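Local coordinates for YfkN protein (Bacillus subtilis subsp. subtilis, PDB 3GVE) that belongs to the calcineurin-like phosphoesterase family of metal-dependent proteins and carries a manganese and a magnesium ion side by side in its metal centre, at residues A213-S225 against E229-G241. Numbering follows the deposited sequence.
Sequences ALAHTGIEKQAQS and ENAVFDLATKTKG. With MG (magnesium ion), chain D.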
loop_
_atom_site.group_PDB
_atom_site.type_symbol
_atom_site.label_atom_id
_atom_site.label_comp_id
_atom_site.label_asym_id
_atom_site.label_seq_id
_atom_site.Cartn_x
_atom_site.Cartn_y
_atom_site.Cartn_z
ATOM N N ALA A 213 10.544 17.021 18.285
ATOM C CA ALA A 213 9.543 15.974 18.447
ATOM C C ALA A 213 9.501 15.072 17.230
ATOM O O ALA A 213 9.232 15.606 16.107
ATOM C CB ALA A 213 8.157 16.639 18.638
ATOM N N LEU A 214 9.734 13.790 17.435
ATOM C CA LEU A 214 9.514 12.784 16.422
ATOM C C LEU A 214 8.081 12.283 16.640
ATOM O O LEU A 214 7.823 11.335 17.351
ATOM C CB LEU A 214 10.574 11.692 16.545
ATOM C CG LEU A 214 12.020 12.232 16.587
ATOM C CD1 LEU A 214 13.027 11.115 16.743
ATOM C CD2 LEU A 214 12.374 13.091 15.387
ATOM N N ALA A 215 7.152 13.012 16.034
ATOM C CA ALA A 215 5.741 12.798 16.266
ATOM C C ALA A 215 5.164 11.910 15.180
ATOM O O ALA A 215 4.852 12.368 14.102
ATOM C CB ALA A 215 5.023 14.144 16.307
ATOM N N HIS A 216 5.039 10.623 15.487
ATOM C CA HIS A 216 4.478 9.690 14.504
ATOM C C HIS A 216 2.966 9.803 14.555
ATOM O O HIS A 216 2.274 9.006 15.161
ATOM C CB HIS A 216 4.917 8.223 14.646
ATOM C CG HIS A 216 4.511 7.404 13.456
ATOM N ND1 HIS A 216 5.299 7.309 12.333
ATOM C CD2 HIS A 216 3.351 6.776 13.149
ATOM C CE1 HIS A 216 4.664 6.621 11.403
ATOM N NE2 HIS A 216 3.482 6.277 11.876
ATOM N N THR A 217 2.495 10.843 13.888
ATOM C CA THR A 217 1.105 11.267 13.952
ATOM C C THR A 217 0.965 12.400 12.945
ATOM O O THR A 217 1.897 13.123 12.705
ATOM C CB THR A 217 0.729 11.697 15.398
ATOM O OG1 THR A 217 -0.668 11.985 15.486
ATOM C CG2 THR A 217 1.541 12.907 15.875
ATOM N N GLY A 218 -0.212 12.516 12.350
ATOM C CA GLY A 218 -0.449 13.471 11.291
ATOM C C GLY A 218 -1.106 14.746 11.763
ATOM O O GLY A 218 -1.151 15.055 12.940
ATOM N N ILE A 219 -1.640 15.467 10.788
ATOM C CA ILE A 219 -2.088 16.843 10.924
ATOM C C ILE A 219 -3.561 16.934 10.581
ATOM O O ILE A 219 -3.984 16.407 9.570
ATOM C CB ILE A 219 -1.299 17.777 9.945
ATOM C CG1 ILE A 219 0.197 17.791 10.283
ATOM C CG2 ILE A 219 -1.903 19.178 9.924
ATOM C CD1 ILE A 219 1.103 18.277 9.148
ATOM N N GLU A 220 -4.315 17.607 11.441
ATOM C CA GLU A 220 -5.656 18.072 11.114
ATOM C C GLU A 220 -5.636 19.591 11.234
ATOM O O GLU A 220 -4.753 20.169 11.818
ATOM C CB GLU A 220 -6.710 17.455 12.041
ATOM C CG GLU A 220 -6.807 15.911 11.961
ATOM C CD GLU A 220 -7.263 15.393 10.599
ATOM O OE1 GLU A 220 -7.757 16.159 9.771
ATOM O OE2 GLU A 220 -7.131 14.187 10.355
ATOM N N LYS A 221 -6.619 20.224 10.617
ATOM C CA LYS A 221 -6.642 21.682 10.498
ATOM C C LYS A 221 -7.156 22.431 11.722
ATOM O O LYS A 221 -6.961 23.626 11.821
ATOM C CB LYS A 221 -7.477 22.101 9.289
ATOM C CG LYS A 221 -6.833 21.748 7.941
ATOM C CD LYS A 221 -7.842 22.039 6.852
ATOM C CE LYS A 221 -7.314 21.932 5.458
ATOM N NZ LYS A 221 -8.400 22.389 4.523
ATOM N N GLN A 222 -7.822 21.721 12.630
ATOM C CA GLN A 222 -8.398 22.334 13.824
ATOM C C GLN A 222 -8.167 21.469 15.065
ATOM O O GLN A 222 -7.784 20.300 14.954
ATOM C CB GLN A 222 -9.904 22.561 13.611
ATOM C CG GLN A 222 -10.221 23.642 12.563
ATOM C CD GLN A 222 -10.455 23.062 11.182
ATOM O OE1 GLN A 222 -10.629 21.873 11.031
ATOM N NE2 GLN A 222 -10.434 23.924 10.164
ATOM N N ALA A 223 -8.413 22.053 16.243
ATOM C CA ALA A 223 -8.160 21.353 17.496
ATOM C C ALA A 223 -8.964 20.078 17.631
ATOM O O ALA A 223 -10.072 19.940 17.130
ATOM C CB ALA A 223 -8.440 22.275 18.694
ATOM N N GLN A 224 -8.348 19.136 18.311
ATOM C CA GLN A 224 -8.995 17.909 18.706
ATOM C C GLN A 224 -8.750 17.722 20.208
ATOM O O GLN A 224 -8.033 18.470 20.823
ATOM C CB GLN A 224 -8.427 16.726 17.917
ATOM C CG GLN A 224 -8.812 16.686 16.452
ATOM C CD GLN A 224 -8.070 15.582 15.728
ATOM O OE1 GLN A 224 -6.937 15.758 15.327
ATOM N NE2 GLN A 224 -8.683 14.443 15.604
ATOM N N SER A 225 -9.365 16.704 20.776
ATOM C CA SER A 225 -9.219 16.405 22.188
ATOM C C SER A 225 -8.318 15.212 22.421
ATOM O O SER A 225 -7.712 14.682 21.516
ATOM C CB SER A 225 -10.595 16.156 22.800
ATOM O OG SER A 225 -11.267 17.382 22.925
ATOM N N GLU A 229 -5.765 10.450 16.974
ATOM C CA GLU A 229 -4.806 9.722 16.158
ATOM C C GLU A 229 -3.778 10.643 15.501
ATOM O O GLU A 229 -2.599 10.306 15.436
ATOM C CB GLU A 229 -5.567 8.937 15.085
ATOM C CG GLU A 229 -4.688 8.073 14.173
ATOM C CD GLU A 229 -5.475 7.197 13.207
ATOM O OE1 GLU A 229 -6.681 7.003 13.432
ATOM O OE2 GLU A 229 -4.890 6.705 12.239
ATOM N N ASN A 230 -4.255 11.784 15.001
ATOM C CA ASN A 230 -3.459 12.734 14.227
ATOM C C ASN A 230 -3.409 14.076 14.953
ATOM O O ASN A 230 -4.234 14.933 14.743
ATOM C CB ASN A 230 -4.032 12.848 12.805
ATOM C CG ASN A 230 -3.791 11.581 11.998
ATOM O OD1 ASN A 230 -2.661 11.172 11.806
ATOM N ND2 ASN A 230 -4.863 10.955 11.533
ATOM N N ALA A 231 -2.409 14.211 15.804
ATOM C CA ALA A 231 -2.396 15.214 16.854
ATOM C C ALA A 231 -1.396 16.353 16.702
ATOM O O ALA A 231 -1.199 17.087 17.642
ATOM C CB ALA A 231 -2.175 14.518 18.221
ATOM N N VAL A 232 -0.757 16.488 15.544
ATOM C CA VAL A 232 0.270 17.522 15.379
ATOM C C VAL A 232 -0.229 18.954 15.660
ATOM O O VAL A 232 0.463 19.744 16.265
ATOM C CB VAL A 232 0.942 17.445 13.997
ATOM C CG1 VAL A 232 1.796 18.707 13.759
ATOM C CG2 VAL A 232 1.820 16.182 13.916
ATOM N N PHE A 233 -1.427 19.284 15.197
ATOM C CA PHE A 233 -1.959 20.628 15.448
ATOM C C PHE A 233 -2.032 20.894 16.952
ATOM O O PHE A 233 -1.710 21.959 17.411
ATOM C CB PHE A 233 -3.339 20.787 14.808
ATOM C CG PHE A 233 -3.932 22.158 14.978
ATOM C CD1 PHE A 233 -3.691 23.165 14.058
ATOM C CD2 PHE A 233 -4.746 22.426 16.059
ATOM C CE1 PHE A 233 -4.269 24.437 14.228
ATOM C CE2 PHE A 233 -5.323 23.689 16.229
ATOM C CZ PHE A 233 -5.083 24.686 15.311
ATOM N N ASP A 234 -2.480 19.897 17.699
ATOM C CA ASP A 234 -2.580 20.006 19.150
ATOM C C ASP A 234 -1.224 20.046 19.860
ATOM O O ASP A 234 -1.051 20.787 20.807
ATOM C CB ASP A 234 -3.493 18.898 19.686
ATOM C CG ASP A 234 -4.859 18.919 19.017
ATOM O OD1 ASP A 234 -5.501 19.973 18.999
ATOM O OD2 ASP A 234 -5.241 17.905 18.469
ATOM N N LEU A 235 -0.267 19.256 19.384
ATOM C CA LEU A 235 1.095 19.374 19.873
ATOM C C LEU A 235 1.621 20.796 19.689
ATOM O O LEU A 235 2.200 21.379 20.588
ATOM C CB LEU A 235 2.010 18.421 19.123
ATOM C CG LEU A 235 2.130 17.025 19.697
ATOM C CD1 LEU A 235 2.995 16.195 18.739
ATOM C CD2 LEU A 235 2.763 17.034 21.114
ATOM N N ALA A 236 1.395 21.358 18.510
ATOM C CA ALA A 236 1.934 22.682 18.211
ATOM C C ALA A 236 1.264 23.789 19.019
ATOM O O ALA A 236 1.893 24.783 19.316
ATOM C CB ALA A 236 1.811 22.978 16.713
ATOM N N THR A 237 -0.012 23.610 19.355
ATOM C CA THR A 237 -0.784 24.678 19.996
ATOM C C THR A 237 -0.939 24.535 21.513
ATOM O O THR A 237 -1.086 25.534 22.196
ATOM C CB THR A 237 -2.180 24.814 19.358
ATOM O OG1 THR A 237 -2.822 23.534 19.347
ATOM C CG2 THR A 237 -2.086 25.376 17.919
ATOM N N LYS A 238 -0.938 23.307 22.025
ATOM C CA LYS A 238 -1.262 23.063 23.442
ATOM C C LYS A 238 -0.062 22.834 24.333
ATOM O O LYS A 238 -0.197 22.764 25.540
ATOM C CB LYS A 238 -2.219 21.877 23.603
ATOM C CG LYS A 238 -3.572 22.006 22.927
ATOM C CD LYS A 238 -4.472 20.824 23.328
ATOM C CE LYS A 238 -5.831 20.873 22.651
ATOM N NZ LYS A 238 -6.671 19.738 23.170
ATOM N N THR A 239 1.109 22.705 23.747
ATOM C CA THR A 239 2.320 22.512 24.541
ATOM C C THR A 239 3.199 23.734 24.432
ATOM O O THR A 239 2.915 24.627 23.665
ATOM C CB THR A 239 3.147 21.289 24.074
ATOM O OG1 THR A 239 3.712 21.563 22.785
ATOM C CG2 THR A 239 2.304 20.048 24.015
ATOM N N LYS A 240 4.284 23.737 25.195
ATOM C CA LYS A 240 5.278 24.797 25.137
ATOM C C LYS A 240 6.652 24.167 25.219
ATOM O O LYS A 240 6.870 23.296 26.038
ATOM C CB LYS A 240 5.092 25.745 26.324
ATOM C CG LYS A 240 5.119 27.208 25.984
ATOM C CD LYS A 240 4.463 28.058 27.083
ATOM C CE LYS A 240 5.404 28.240 28.267
ATOM N NZ LYS A 240 4.893 29.148 29.332
ATOM N N GLY A 241 7.581 24.601 24.392
ATOM C CA GLY A 241 8.931 24.083 24.497
ATOM C C GLY A 241 9.429 23.212 23.354
ATOM O O GLY A 241 10.575 22.872 23.321
HETATM MG MG MG D . 1.771 4.995 10.964
HETATM O O HOH W 1 -3.616 17.577 14.302
HETATM O O HOH W 2 -7.525 12.025 11.989
HETATM O O HOH W 3 -5.817 18.434 15.794
HETATM O O HOH W 4 -5.234 15.860 20.446
HETATM O O HOH W 5 1.102 5.254 8.632
#
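This contact is the strand-to-helix half of the beta-alpha-beta crossover 210-215, 232-238, 244-247, where T217 and G218, just past the metal-binding end of the strand, meet E229, N230 and V232. H216 NE2 binds the magnesium ion at 2.3 Å; D64, N108 and H249 complete the protein ligands. With chi1 at -174°, T217 OG1 points away from its own amide and reaches the chain just ahead of the helix. OG1 donates to E229 O at 2.6 Å, tilted from the carbonyl plane, and accepts from A231 N. N230 OD1 takes G218 N at 2.8 Å through an in-plane lone pair. In return, G218 O receives V232 N in a nearly straight bond of 3.0 Å. These bonds hold the residues leading into the helix, and V232 N, its first amide, to the loop. Water 1 bridges E220 N, N230 O and F233 N.

Farther along, the loop passes over one face of the F233 ring, with Q222 CA and the carbonyl carbon of K221 near the rim. T237 CG2 of the same helix lies over the opposite face. D234 OD1 receives Q224 N at 3.0 Å on the syn side of the carboxylate, while OD2 takes water 4, which also bonds S225 O. The extended K238 chain carries NZ to Q224 O, 3.0 Å away in the carbonyl plane. Apolar contacts add to this: A215 CB meets L235 CD1 at 3.8 Å, and I219 CG1 and T217 CG2 pack on V232.

E229 OE2 bonds to metal ligand H249, linking the second segment to the site. E220 forms a salt bridge with K341 of the second subunit. Helix 192-205 lies against D234 and L235, and strand 271-272 against V232 and F233.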